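Local coordinates for protein nicotinate-nucleotide pyrophosphorylase (Francisella tularensis subsp. tularensis, PDB 3TQV) that probably catalyses the transfer of a phosphoribosyl group to quinolinate, with loss of carbon dioxide, giving nicotinate mononucleotide for NAD(+) biosynthesis, at residues 139-144 and 266-271; 135-140 and 160-165; 221-226 and 246-251; 118-123 and 274-279; 9-14 and 151-156. All coordinates share one frame; numbering follows the deposited sequence.

In the fold
Interactions 1, 2 and 3 belong to one parallel sheet. Strand 266-268 pairs with strand 137-139 in interaction 1, strand 244-248 with 221-225 in interaction 3, and interaction 2 sets the loop 160-165 against strand 137-139. Their chemistry is chiefly backbone hydrogen bonding; phosphate ions touch interactions 1, 2 and 4. Interactions 4 and 5 lie beside this sheet and rest on carbon contacts along helices 100-130 and 149-159, with a CA-H...O approach in interaction 5. Interactions 2 and 4 are buried; the others are partly buried. Interactions 1 and 4 adjoin the second subunit, which interaction 2 touches through Arg-165, and Lys-153 of interaction 5 reaches Asp-140, shared by interactions 1 and 2.

Interaction 1: 139-144 and 266-271; sequences LDTRKT and FISVGA. With PO4 (phosphate ion), chain F; PO4 (phosphate ion), chain E.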
# COMPACT_ATOMS: atom_id res chain seq x y z
N LEU B 139 0.75 18.92 -3.27
CA LEU B 139 0.02 18.18 -4.30
C LEU B 139 0.43 16.72 -4.30
O LEU B 139 1.59 16.39 -4.04
CB LEU B 139 0.26 18.80 -5.67
CG LEU B 139 -0.38 20.17 -5.88
CD1 LEU B 139 -0.01 20.71 -7.24
CD2 LEU B 139 -1.89 20.10 -5.72
N ASP B 140 -0.53 15.84 -4.56
CA ASP B 140 -0.22 14.43 -4.72
C ASP B 140 0.09 14.11 -6.19
O ASP B 140 0.35 15.02 -6.98
CB ASP B 140 -1.35 13.55 -4.18
CG ASP B 140 -2.70 13.87 -4.80
OD1 ASP B 140 -2.79 14.43 -5.92
OD2 ASP B 140 -3.70 13.54 -4.13
N THR B 141 0.07 12.82 -6.55
CA THR B 141 0.55 12.35 -7.86
C THR B 141 -0.23 11.12 -8.23
O THR B 141 -1.23 10.79 -7.58
CB THR B 141 2.01 11.89 -7.79
OG1 THR B 141 2.06 10.58 -7.20
CG2 THR B 141 2.85 12.87 -6.94
N ARG B 142 0.22 10.43 -9.27
CA ARG B 142 -0.39 9.15 -9.64
C ARG B 142 0.36 7.95 -9.03
O ARG B 142 0.01 6.79 -9.28
CB ARG B 142 -0.52 9.02 -11.17
CG ARG B 142 -1.61 9.94 -11.78
CD ARG B 142 -1.48 10.17 -13.30
NE ARG B 142 -1.44 8.93 -14.07
CZ ARG B 142 -0.38 8.50 -14.77
NH1 ARG B 142 0.74 9.22 -14.80
NH2 ARG B 142 -0.42 7.36 -15.46
N LYS B 143 1.39 8.23 -8.21
CA LYS B 143 2.14 7.15 -7.56
C LYS B 143 1.32 6.58 -6.40
O LYS B 143 1.53 6.89 -5.22
CB LYS B 143 3.54 7.60 -7.15
CG LYS B 143 4.41 8.11 -8.32
CD LYS B 143 5.76 8.62 -7.82
CE LYS B 143 6.86 8.54 -8.88
NZ LYS B 143 6.49 9.39 -10.03
N THR B 144 0.39 5.72 -6.78
CA THR B 144 -0.68 5.25 -5.94
C THR B 144 -0.66 3.71 -5.83
O THR B 144 -0.08 3.04 -6.69
CB THR B 144 -1.98 5.71 -6.60
OG1 THR B 144 -2.56 6.77 -5.84
CG2 THR B 144 -2.95 4.56 -6.77
N PHE B 266 3.16 25.35 -5.15
CA PHE B 266 2.85 23.95 -4.93
C PHE B 266 4.09 23.06 -4.87
O PHE B 266 5.05 23.28 -5.59
CB PHE B 266 1.97 23.43 -6.04
CG PHE B 266 0.59 24.02 -6.06
CD1 PHE B 266 -0.29 23.79 -5.01
CD2 PHE B 266 0.15 24.75 -7.15
CE1 PHE B 266 -1.57 24.31 -5.04
CE2 PHE B 266 -1.13 25.27 -7.20
CZ PHE B 266 -2.00 25.06 -6.13
N ILE B 267 4.03 22.04 -4.03
CA ILE B 267 5.07 21.02 -3.96
C ILE B 267 4.46 19.63 -4.20
O ILE B 267 3.63 19.17 -3.42
CB ILE B 267 5.77 21.03 -2.60
CG1 ILE B 267 6.50 22.35 -2.39
CG2 ILE B 267 6.74 19.85 -2.48
CD1 ILE B 267 7.19 22.47 -1.05
N SER B 268 4.86 18.99 -5.30
CA SER B 268 4.40 17.63 -5.59
C SER B 268 5.21 16.64 -4.78
O SER B 268 6.42 16.79 -4.61
CB SER B 268 4.56 17.31 -7.08
OG SER B 268 3.81 16.15 -7.43
N VAL B 269 4.54 15.62 -4.27
CA VAL B 269 5.18 14.63 -3.42
C VAL B 269 4.53 13.27 -3.64
O VAL B 269 3.35 13.07 -3.31
CB VAL B 269 5.07 15.02 -1.93
CG1 VAL B 269 5.66 13.94 -1.05
CG2 VAL B 269 5.77 16.33 -1.67
N GLY B 270 5.28 12.35 -4.22
CA GLY B 270 4.78 11.01 -4.44
C GLY B 270 4.85 10.23 -3.14
O GLY B 270 4.13 9.25 -2.96
N ALA B 271 5.72 10.67 -2.24
CA ALA B 271 6.03 9.91 -1.03
C ALA B 271 4.77 9.65 -0.22
O ALA B 271 4.66 8.65 0.48
CB ALA B 271 7.10 10.61 -0.19
P PO4 F . 1.14 12.56 -12.49
O1 PO4 F . 2.08 13.72 -12.37
O2 PO4 F . 1.24 11.68 -11.27
O3 PO4 F . -0.26 13.07 -12.64
O4 PO4 F . 1.50 11.77 -13.72
P PO4 E . 8.20 11.65 -6.58
O1 PO4 E . 9.59 12.21 -6.60
O2 PO4 E . 8.19 10.47 -5.66
O3 PO4 E . 7.27 12.74 -6.13
O4 PO4 E . 7.76 11.23 -7.97
O HOH W 1 1.76 16.15 -8.71
O HOH W 2 1.47 11.52 -4.13
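The Phe-266 ring meets the side chain of Leu-139 obliquely, CD1 of Leu-139 lying 3.6 Å from Phe-266 CG, with Leu-139 CG nearest to ring atom CD1. The second flat group, the Arg-142 guanidinium, has a phosphate ion (chain F) at its edge and in its plane, with Arg-142 NH1 donating to phosphate O4 over 2.9 Å. The backbone N of Arg-142 grips O2 of the same ion, while NH2 forms a salt bridge with Asp-30 of the second subunit.

Two backbone hydrogen bonds flank the parallel pairing of Leu-139 with Ser-268. Leu-139 N donates to Ile-267 O at 2.9 Å almost straight (176°), from well above the carbonyl plane; Val-269 N donates to Leu-139 O at 3.1 Å and is more bent (142°). Beyond them, Thr-141 lays CG2 3.5 Å from Ser-268 OG. Its chi1 of 78° puts OG1 between backbone N and carbonyl carbon, where it accepts from Lys-143 N at 2.6 Å in an ST turn. A water links this hydroxyl to Val-269 O, and Gly-270 N donates to O3 of a second phosphate (chain E) at 2.8 Å. Both ions probably come from the crystallisation liquor, but they sit against residues predicted to bind substrate.

Strand 266-268 lies between strands 137-139 and 244-248 of the parallel sheet. Helix 256-260 packs on Ile-267, helix 271-274 touches Asp-140 and Thr-141, and Lys-153 of helix 149-159 forms a salt bridge with Asp-140.

Interaction 2: 135-140 and 160-165; sequences KTKLLD and GGFNHR. With PO4 (phosphate ion), chain F.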
# COMPACT_ATOMS: atom_id res chain seq x y z
N LYS B 135 3.42 29.83 2.20
CA LYS B 135 2.20 29.87 1.40
C LYS B 135 2.02 28.65 0.50
O LYS B 135 0.93 28.39 -0.01
CB LYS B 135 2.15 31.15 0.57
CG LYS B 135 0.80 31.41 -0.03
CD LYS B 135 0.85 32.63 -0.91
CE LYS B 135 -0.44 32.84 -1.67
NZ LYS B 135 -1.44 33.67 -0.89
N THR B 136 3.10 27.89 0.33
CA THR B 136 3.10 26.69 -0.49
C THR B 136 2.02 25.67 -0.10
O THR B 136 1.70 25.52 1.07
CB THR B 136 4.47 26.03 -0.38
OG1 THR B 136 5.48 27.04 -0.47
CG2 THR B 136 4.66 25.02 -1.50
N LYS B 137 1.47 24.97 -1.10
CA LYS B 137 0.53 23.86 -0.87
C LYS B 137 1.10 22.52 -1.35
O LYS B 137 1.99 22.48 -2.20
CB LYS B 137 -0.82 24.11 -1.54
CG LYS B 137 -1.44 25.46 -1.26
CD LYS B 137 -2.29 25.45 0.00
CE LYS B 137 -2.97 26.81 0.23
NZ LYS B 137 -3.79 27.29 -0.94
N LEU B 138 0.56 21.43 -0.80
CA LEU B 138 0.96 20.05 -1.12
C LEU B 138 0.11 19.42 -2.23
O LEU B 138 -1.13 19.38 -2.14
CB LEU B 138 0.82 19.18 0.13
CG LEU B 138 1.92 18.19 0.48
CD1 LEU B 138 3.20 18.95 0.68
CD2 LEU B 138 1.58 17.40 1.75
N LEU B 139 0.75 18.92 -3.27
CA LEU B 139 0.02 18.18 -4.30
C LEU B 139 0.43 16.72 -4.30
O LEU B 139 1.59 16.39 -4.04
CB LEU B 139 0.26 18.80 -5.67
CG LEU B 139 -0.38 20.17 -5.88
CD1 LEU B 139 -0.01 20.71 -7.24
CD2 LEU B 139 -1.89 20.10 -5.72
N ASP B 140 -0.53 15.84 -4.56
CA ASP B 140 -0.22 14.43 -4.72
C ASP B 140 0.09 14.11 -6.19
O ASP B 140 0.35 15.02 -6.98
CB ASP B 140 -1.35 13.55 -4.18
CG ASP B 140 -2.70 13.87 -4.80
OD1 ASP B 140 -2.79 14.43 -5.92
OD2 ASP B 140 -3.70 13.54 -4.13
N GLY B 160 -4.79 17.23 4.62
CA GLY B 160 -4.38 18.61 4.42
C GLY B 160 -3.90 18.87 3.00
O GLY B 160 -3.77 20.03 2.57
N GLY B 161 -3.67 17.80 2.27
CA GLY B 161 -3.12 17.91 0.93
C GLY B 161 -4.20 18.10 -0.10
O GLY B 161 -5.34 17.70 0.12
N PHE B 162 -3.84 18.71 -1.23
CA PHE B 162 -4.77 18.89 -2.33
C PHE B 162 -4.40 18.00 -3.54
O PHE B 162 -3.22 17.61 -3.72
CB PHE B 162 -4.87 20.37 -2.75
CG PHE B 162 -5.25 21.31 -1.63
CD1 PHE B 162 -6.58 21.62 -1.39
CD2 PHE B 162 -4.28 21.89 -0.83
CE1 PHE B 162 -6.94 22.49 -0.35
CE2 PHE B 162 -4.62 22.75 0.19
CZ PHE B 162 -5.95 23.06 0.43
N ASN B 163 -5.40 17.71 -4.36
CA ASN B 163 -5.28 16.75 -5.44
C ASN B 163 -4.74 17.32 -6.74
O ASN B 163 -5.39 18.14 -7.39
CB ASN B 163 -6.63 16.08 -5.70
CG ASN B 163 -7.16 15.32 -4.48
OD1 ASN B 163 -6.40 14.70 -3.75
ND2 ASN B 163 -8.47 15.38 -4.27
N HIS B 164 -3.55 16.88 -7.13
CA HIS B 164 -3.08 16.99 -8.51
C HIS B 164 -4.07 16.17 -9.33
O HIS B 164 -4.98 15.57 -8.78
CB HIS B 164 -1.68 16.41 -8.60
CG HIS B 164 -1.03 16.59 -9.93
ND1 HIS B 164 -0.56 17.81 -10.37
CD2 HIS B 164 -0.74 15.70 -10.91
CE1 HIS B 164 -0.02 17.67 -11.57
NE2 HIS B 164 -0.11 16.40 -11.91
N ARG B 165 -3.89 16.12 -10.65
CA ARG B 165 -4.91 15.48 -11.48
C ARG B 165 -5.23 14.06 -11.01
O ARG B 165 -4.36 13.36 -10.52
CB ARG B 165 -4.47 15.48 -12.95
CG ARG B 165 -3.12 14.85 -13.17
CD ARG B 165 -2.82 14.66 -14.64
NE ARG B 165 -1.66 13.79 -14.84
CZ ARG B 165 -1.22 13.35 -16.01
NH1 ARG B 165 -1.84 13.69 -17.14
NH2 ARG B 165 -0.15 12.56 -16.05
P PO4 F . 1.14 12.56 -12.49
O1 PO4 F . 2.08 13.72 -12.37
O2 PO4 F . 1.24 11.68 -11.27
O3 PO4 F . -0.26 13.07 -12.64
O4 PO4 F . 1.50 11.77 -13.72
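Leu-138 and Phe-162 mark the tight middle of this contact, where Phe-162 N donates to Leu-138 O at 2.9 Å with an N-H...O angle of 158°. The return bond, from Asp-140 N to Phe-162 O at 3.3 Å, is weak, and between the two Leu-139 CA directs its hydrogen at the same Phe-162 O. The leucine side chain packs on the loop: its CD2 lies 4.2 Å from Phe-162 CB and 3.9 Å from His-164 N. Asp-140 then turns its carboxylate toward the loop, CG standing between its own backbone N and carbonyl carbon, and OD1 receives a weak bond of 2.8 Å from His-164 N. That oxygen is shared, since Lys-153 of helix 149-159 forms a salt bridge with it, tying strand, loop and helix together.

The looser side lies at the other end, toward solvent. There the exposed Lys-137 crosses the Phe-162 ring obliquely, its CD 3.6 Å from ring atom CE2; the bend at chi2 (-88°) places CD there. This contact is carbon to carbon.

Gly-160 ends helix 149-159 in a Schellman motif, and the chain then passes strand 137-139, the two directions 62° apart, on its way to Arg-165, predicted to bind substrate. Extended from CG to NE, Arg-165 holds a phosphate ion (chain F), probably from the crystallisation liquor, with two bonds, NE to O3 at 2.7 Å and NH2 to O4 at 3.0 Å. An arginine gripping an anion at the mouth of the alpha/beta barrel is consistent with a substrate site in this phosphoribosyltransferase.

Interaction 3: 221-226 and 246-251; sequences IVMLDN and EVSGNI
Leu-224 takes part in two of the four backbone hydrogen bonds that zip these parallel strands together. Glu-246 N donates to Val-222 O (2.9 Å), Leu-224 N to Glu-246 O (2.7 Å), Ser-248 N to Leu-224 O (2.9 Å) and Asn-226 N to Ser-248 O (2.8 Å), donors alternating between the strands. Weaker CA-H...O approaches, from Met-223 to Glu-246 O and from Asp-225 to Ser-248 O, fill the intervals.

Apolar packing differs between the two faces. On one, the side chains of Leu-224 and Val-247 cross obliquely, CD1 of the leucine 3.9 Å from CG2 of the valine. On the other, Met-223, a selenomethionine, holds CG anti to its backbone N (chi1 179°), 3.9 Å from Ser-248 CB. The Ile-221 side chain crosses that of Glu-246, Ile-221 CD1 lying 3.8 Å from Glu-246 CB.

Asp-225 and Ser-248, both predicted to bind substrate, share the Met-223 face, and Asp-225 stands close to the like charge of Glu-204, also predicted to bind it. Gly-249 and Asn-250, in the loop that follows, carry the same prediction.

Strand 221-225 is also bonded to strand 200-205, and strand 244-248 to strand 266-268, which makes this pair an inner part of the parallel sheet; helix 229-239 connects the two strands as a beta-alpha-beta unit.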
# COMPACT_ATOMS: atom_id res chain seq x y z
N ILE B 221 0.04 25.64 -15.67
CA ILE B 221 0.89 25.38 -14.54
C ILE B 221 2.10 24.63 -15.05
O ILE B 221 2.06 24.01 -16.12
CB ILE B 221 0.13 24.59 -13.43
CG1 ILE B 221 1.08 24.22 -12.28
CG2 ILE B 221 -0.54 23.34 -14.00
CD1 ILE B 221 0.46 23.29 -11.27
N VAL B 222 3.19 24.70 -14.32
CA VAL B 222 4.43 24.16 -14.81
C VAL B 222 5.07 23.37 -13.69
O VAL B 222 5.14 23.84 -12.56
CB VAL B 222 5.37 25.29 -15.30
CG1 VAL B 222 6.71 24.72 -15.71
CG2 VAL B 222 4.72 26.05 -16.46
N MSE B 223 5.48 22.14 -14.00
CA MSE B 223 6.15 21.31 -13.01
C MSE B 223 7.64 21.49 -13.18
O MSE B 223 8.17 21.40 -14.29
CB MSE B 223 5.73 19.85 -13.18
CG MSE B 223 6.39 18.88 -12.21
SE MSE B 223 5.65 17.08 -12.41
CE MSE B 223 7.27 15.99 -12.14
N LEU B 224 8.32 21.79 -12.07
CA LEU B 224 9.77 21.93 -12.08
C LEU B 224 10.44 20.63 -11.69
O LEU B 224 10.43 20.26 -10.52
CB LEU B 224 10.22 23.04 -11.14
CG LEU B 224 9.52 24.37 -11.34
CD1 LEU B 224 10.00 25.39 -10.30
CD2 LEU B 224 9.69 24.88 -12.78
N ASP B 225 11.03 19.95 -12.66
CA ASP B 225 11.69 18.69 -12.39
C ASP B 225 13.12 18.90 -11.92
O ASP B 225 13.98 19.34 -12.69
CB ASP B 225 11.66 17.80 -13.64
CG ASP B 225 12.30 16.46 -13.41
OD1 ASP B 225 13.42 16.41 -12.85
OD2 ASP B 225 11.68 15.44 -13.79
N ASN B 226 13.36 18.59 -10.65
CA ASN B 226 14.69 18.56 -10.05
C ASN B 226 15.55 19.83 -10.09
O ASN B 226 16.77 19.75 -10.17
CB ASN B 226 15.49 17.39 -10.61
CG ASN B 226 15.00 16.05 -10.10
OD1 ASN B 226 14.72 15.14 -10.88
ND2 ASN B 226 14.90 15.94 -8.77
N GLU B 246 4.64 24.22 -9.71
CA GLU B 246 4.65 23.02 -8.88
C GLU B 246 6.05 22.38 -8.90
O GLU B 246 6.61 22.16 -9.97
CB GLU B 246 3.56 22.05 -9.37
CG GLU B 246 3.59 20.66 -8.77
CD GLU B 246 2.62 19.68 -9.47
OE1 GLU B 246 2.16 19.95 -10.59
OE2 GLU B 246 2.32 18.63 -8.86
N VAL B 247 6.62 22.11 -7.73
CA VAL B 247 8.00 21.59 -7.63
C VAL B 247 8.07 20.08 -7.40
O VAL B 247 7.51 19.57 -6.44
CB VAL B 247 8.83 22.29 -6.52
CG1 VAL B 247 10.10 21.49 -6.20
CG2 VAL B 247 9.18 23.71 -6.91
N SER B 248 8.77 19.37 -8.28
CA SER B 248 8.97 17.92 -8.14
C SER B 248 10.44 17.57 -8.13
O SER B 248 11.21 18.10 -8.93
CB SER B 248 8.30 17.18 -9.29
OG SER B 248 8.56 15.79 -9.20
N GLY B 249 10.85 16.68 -7.23
CA GLY B 249 12.24 16.29 -7.12
C GLY B 249 12.43 15.35 -5.96
O GLY B 249 13.14 15.67 -5.00
N ASN B 250 11.79 14.19 -6.05
CA ASN B 250 11.77 13.18 -4.99
C ASN B 250 11.75 13.78 -3.59
O ASN B 250 12.68 13.59 -2.82
CB ASN B 250 12.96 12.22 -5.16
CG ASN B 250 12.86 10.98 -4.28
OD1 ASN B 250 11.77 10.62 -3.80
ND2 ASN B 250 13.99 10.31 -4.07
N ILE B 251 10.68 14.49 -3.26
CA ILE B 251 10.61 15.26 -2.03
C ILE B 251 10.06 14.48 -0.82
O ILE B 251 9.13 13.69 -0.95
CB ILE B 251 9.80 16.54 -2.26
CG1 ILE B 251 10.51 17.39 -3.31
CG2 ILE B 251 9.62 17.30 -0.97
CD1 ILE B 251 9.64 18.48 -3.92

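Interaction 4: 118-123 and 274-279; sequences SGTATV and KHIKAI. With PO4 (phosphate ion), chain E.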
# COMPACT_ATOMS: atom_id res chain seq x y z
N SER B 118 -5.59 5.92 7.06
CA SER B 118 -5.21 6.86 8.11
C SER B 118 -3.71 7.02 8.01
O SER B 118 -3.17 8.08 8.32
CB SER B 118 -5.59 6.33 9.48
OG SER B 118 -6.98 6.11 9.58
N GLY B 119 -3.04 5.96 7.59
CA GLY B 119 -1.61 6.04 7.37
C GLY B 119 -1.33 7.13 6.35
O GLY B 119 -0.62 8.10 6.64
N THR B 120 -1.90 6.95 5.16
CA THR B 120 -1.77 7.94 4.12
C THR B 120 -2.13 9.34 4.58
O THR B 120 -1.40 10.29 4.28
CB THR B 120 -2.57 7.57 2.87
OG1 THR B 120 -1.95 6.44 2.24
CG2 THR B 120 -2.59 8.74 1.87
N ALA B 121 -3.24 9.49 5.29
CA ALA B 121 -3.65 10.83 5.73
C ALA B 121 -2.63 11.43 6.69
O ALA B 121 -2.26 12.59 6.57
CB ALA B 121 -5.04 10.80 6.37
N THR B 122 -2.17 10.61 7.62
CA THR B 122 -1.18 11.03 8.62
C THR B 122 0.18 11.45 8.02
O THR B 122 0.81 12.40 8.50
CB THR B 122 -1.00 9.92 9.69
OG1 THR B 122 -2.29 9.58 10.23
CG2 THR B 122 -0.04 10.34 10.81
N VAL B 123 0.63 10.75 6.98
CA VAL B 123 1.85 11.18 6.28
C VAL B 123 1.65 12.59 5.74
O VAL B 123 2.51 13.46 5.87
CB VAL B 123 2.14 10.32 5.04
CG1 VAL B 123 3.51 10.66 4.50
CG2 VAL B 123 2.00 8.87 5.35
N LYS B 274 2.91 6.60 -2.51
CA LYS B 274 3.90 5.56 -2.79
C LYS B 274 4.21 4.61 -1.63
O LYS B 274 4.20 3.38 -1.78
CB LYS B 274 5.20 6.28 -3.14
CG LYS B 274 6.06 5.60 -4.12
CD LYS B 274 6.98 6.61 -4.77
CE LYS B 274 7.85 7.30 -3.76
NZ LYS B 274 8.85 8.07 -4.51
N HIS B 275 4.55 5.18 -0.48
CA HIS B 275 4.88 4.41 0.70
C HIS B 275 3.67 4.36 1.61
O HIS B 275 2.75 5.16 1.45
CB HIS B 275 6.06 5.04 1.44
CG HIS B 275 7.26 5.30 0.58
ND1 HIS B 275 7.62 4.46 -0.46
CD2 HIS B 275 8.17 6.29 0.60
CE1 HIS B 275 8.71 4.93 -1.04
NE2 HIS B 275 9.06 6.04 -0.42
N ILE B 276 3.66 3.42 2.54
CA ILE B 276 2.64 3.38 3.59
C ILE B 276 3.26 3.18 4.96
O ILE B 276 3.97 2.21 5.19
CB ILE B 276 1.62 2.26 3.38
CG1 ILE B 276 1.02 2.29 1.97
CG2 ILE B 276 0.53 2.38 4.40
CD1 ILE B 276 0.04 3.44 1.71
N LYS B 277 2.99 4.10 5.88
CA LYS B 277 3.28 3.84 7.29
C LYS B 277 1.92 3.61 7.94
O LYS B 277 1.19 4.55 8.24
CB LYS B 277 4.02 5.02 7.92
CG LYS B 277 4.47 4.81 9.35
CD LYS B 277 5.35 3.56 9.50
CE LYS B 277 5.42 3.05 10.96
NZ LYS B 277 6.14 3.97 11.90
N ALA B 278 1.56 2.34 8.11
CA ALA B 278 0.27 2.02 8.73
C ALA B 278 0.20 2.47 10.19
O ALA B 278 1.15 2.33 10.97
CB ALA B 278 -0.04 0.54 8.60
N ILE B 279 -0.95 3.04 10.54
CA ILE B 279 -1.23 3.39 11.92
C ILE B 279 -1.52 2.14 12.72
O ILE B 279 -2.22 1.24 12.26
CB ILE B 279 -2.47 4.31 12.00
CG1 ILE B 279 -2.20 5.63 11.27
CG2 ILE B 279 -2.87 4.52 13.45
CD1 ILE B 279 -0.77 6.19 11.45
P PO4 E . 8.20 11.65 -6.58
O1 PO4 E . 9.59 12.21 -6.60
O2 PO4 E . 8.19 10.47 -5.66
O3 PO4 E . 7.27 12.74 -6.13
O4 PO4 E . 7.76 11.23 -7.97
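Gly-119 meets the extended chain 275-279 most closely through its CA, 3.3 Å from Lys-277 O. With no side chain on this helix residue, the backbone of 277-278 passes right beside it. Ile-279 packs on Ser-118, Gly-119 and Thr-122: its CG1 lies 3.8 Å from Gly-119 N and 3.9 Å from Ser-118 CB, while CD1 meets Thr-122 OG1 tip to tip. Earlier in the chain, the side chain of Ile-276 crosses that of Thr-120 obliquely, Ile-276 CD1 lying 3.6 Å from Thr-120 OG1.

Behind this shell, Thr-122 is fixed by its own helix. Chi1 of -54° sets OG1 anti to the carbonyl carbon, and the hydroxyl donates to Ser-118 O at 2.6 Å; Thr-122 N donates to the same oxygen at 2.8 Å from the opposite face of its plane. Thr-122 OG1 also accepts from Ile-57 N, Ser-118 OG is hydrogen-bonded to Cys-59 N, and Thr-120 OG1 lies close to the side-chain amide of Gln-152.

At the far end Lys-274 NZ donates to O2 of a phosphate ion (chain E). Ile-276 packs on Ile-276 of the second subunit, and His-275 ND1 bonds to Ala-278 N of that subunit. A single glycine on helix 100-130 thus lets the extended connection from helix 271-274 to strand 281-285 lie close against it, at the interface with the second subunit.

Interaction 5: 9-14 and 151-156; sequences DQINKV and AQKYAV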
# COMPACT_ATOMS: atom_id res chain seq x y z
N ASP B 9 -10.37 19.01 -9.70
CA ASP B 9 -11.38 18.38 -8.86
C ASP B 9 -10.77 17.79 -7.59
O ASP B 9 -9.78 17.05 -7.66
CB ASP B 9 -12.03 17.23 -9.63
CG ASP B 9 -13.05 17.70 -10.63
OD1 ASP B 9 -13.09 18.93 -10.89
OD2 ASP B 9 -13.81 16.86 -11.15
N GLN B 10 -11.37 18.09 -6.44
CA GLN B 10 -10.91 17.54 -5.17
C GLN B 10 -11.77 16.37 -4.66
O GLN B 10 -12.99 16.47 -4.58
CB GLN B 10 -10.81 18.64 -4.11
CG GLN B 10 -10.02 19.86 -4.54
CD GLN B 10 -8.59 19.55 -4.94
OE1 GLN B 10 -7.80 19.07 -4.13
NE2 GLN B 10 -8.26 19.82 -6.19
N ILE B 11 -11.11 15.27 -4.30
CA ILE B 11 -11.80 14.07 -3.84
C ILE B 11 -12.19 14.16 -2.37
O ILE B 11 -11.44 13.72 -1.49
CB ILE B 11 -10.94 12.82 -4.01
CG1 ILE B 11 -10.29 12.81 -5.41
CG2 ILE B 11 -11.77 11.57 -3.74
CD1 ILE B 11 -11.24 13.14 -6.55
N ASN B 12 -13.37 14.71 -2.12
CA ASN B 12 -13.85 14.88 -0.76
C ASN B 12 -14.80 13.76 -0.31
O ASN B 12 -15.37 13.82 0.77
CB ASN B 12 -14.47 16.27 -0.59
CG ASN B 12 -13.40 17.36 -0.49
OD1 ASN B 12 -12.42 17.20 0.24
ND2 ASN B 12 -13.59 18.45 -1.22
N LYS B 13 -14.92 12.75 -1.15
CA LYS B 13 -15.60 11.51 -0.79
C LYS B 13 -15.28 10.48 -1.86
O LYS B 13 -15.17 10.81 -3.03
CB LYS B 13 -17.11 11.71 -0.70
CG LYS B 13 -17.85 10.43 -0.31
CD LYS B 13 -19.23 10.35 -0.95
CE LYS B 13 -19.94 9.05 -0.56
NZ LYS B 13 -20.02 8.88 0.91
N VAL B 14 -15.12 9.22 -1.46
CA VAL B 14 -14.90 8.14 -2.40
C VAL B 14 -16.24 7.59 -2.85
O VAL B 14 -17.11 7.35 -2.03
CB VAL B 14 -14.08 6.99 -1.77
CG1 VAL B 14 -13.85 5.85 -2.78
CG2 VAL B 14 -12.76 7.53 -1.23
N ALA B 151 -9.31 6.36 -3.31
CA ALA B 151 -9.17 6.14 -1.88
C ALA B 151 -8.00 6.94 -1.31
O ALA B 151 -8.13 7.56 -0.26
CB ALA B 151 -9.01 4.64 -1.57
N GLN B 152 -6.86 6.92 -2.01
CA GLN B 152 -5.69 7.69 -1.58
C GLN B 152 -5.78 9.22 -1.85
O GLN B 152 -5.24 10.02 -1.09
CB GLN B 152 -4.40 7.10 -2.16
CG GLN B 152 -4.07 5.71 -1.58
CD GLN B 152 -2.57 5.40 -1.57
OE1 GLN B 152 -1.90 5.50 -0.53
NE2 GLN B 152 -2.05 5.03 -2.74
N LYS B 153 -6.44 9.62 -2.92
CA LYS B 153 -6.69 11.03 -3.17
C LYS B 153 -7.53 11.58 -2.01
O LYS B 153 -7.29 12.68 -1.50
CB LYS B 153 -7.45 11.20 -4.49
CG LYS B 153 -6.67 10.77 -5.74
CD LYS B 153 -5.61 11.79 -6.10
CE LYS B 153 -4.89 11.46 -7.38
NZ LYS B 153 -3.74 12.40 -7.62
N TYR B 154 -8.50 10.79 -1.59
CA TYR B 154 -9.33 11.14 -0.45
C TYR B 154 -8.48 11.24 0.84
O TYR B 154 -8.57 12.23 1.58
CB TYR B 154 -10.48 10.14 -0.30
CG TYR B 154 -11.37 10.41 0.88
CD1 TYR B 154 -12.19 11.53 0.91
CD2 TYR B 154 -11.39 9.55 1.98
CE1 TYR B 154 -12.99 11.79 2.00
CE2 TYR B 154 -12.20 9.80 3.07
CZ TYR B 154 -13.00 10.93 3.07
OH TYR B 154 -13.81 11.20 4.16
N ALA B 155 -7.66 10.24 1.11
CA ALA B 155 -6.81 10.28 2.30
C ALA B 155 -5.96 11.53 2.29
O ALA B 155 -5.81 12.20 3.30
CB ALA B 155 -5.92 9.04 2.37
N VAL B 156 -5.40 11.85 1.14
CA VAL B 156 -4.49 12.98 1.07
C VAL B 156 -5.25 14.27 1.39
O VAL B 156 -4.77 15.10 2.16
CB VAL B 156 -3.78 13.06 -0.30
CG1 VAL B 156 -3.08 14.38 -0.45
CG2 VAL B 156 -2.77 11.91 -0.44
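Tyr-154 turns the edge of its ring to the backbone of the N-terminal loop and its CB to two aliphatic side chains. CD1 of Tyr-154 lies 3.3 Å from Ile-11 O, which sits in the ring plane, and CE1 lies 3.4 Å from Asn-12 O, again near that plane. The two carbonyl oxygens thus lie at the ring edge, an arrangement consistent with weak C-H...O attraction. The ring reaches them because chi1 of 179° carries CG anti to the backbone N, out from helix 149-159. The same Ile-11 O also receives a CA-H...O contact from Tyr-154 CA at 3.5 Å.

Aliphatic groups fill in around the tyrosine. Val-14 CG2 comes in obliquely, 3.6 Å from Tyr-154 CB, and also rests on the helix backbone, 3.9 Å from Ala-151 CA. Ile-11 sends one branch each way: CG2 lies 3.9 Å from Tyr-154 CB, and CG1 crosses Lys-153 at its CB. An inverse gamma turn centred on Ile-11 bends the loop here.

Lys-153 offers only the base of its side chain to the loop. The bend at chi2 (-75°) sets CD on a different course, and NZ ends in a salt bridge with Asp-140 and hydrogen bonds to Thr-141 O and Arg-165 O. Tyr-154 OH is hydrogen-bonded to Asp-83, and Gln-10 OE1 accepts from Asn-163 N. Asn-12 and Lys-13, which touch the tyrosine through backbone atoms, form the exposed margin. The contact is plain packing of the loop before helix 16-31 across a helix of the alpha/beta barrel, whose Lys-153 reaches on toward the predicted substrate site.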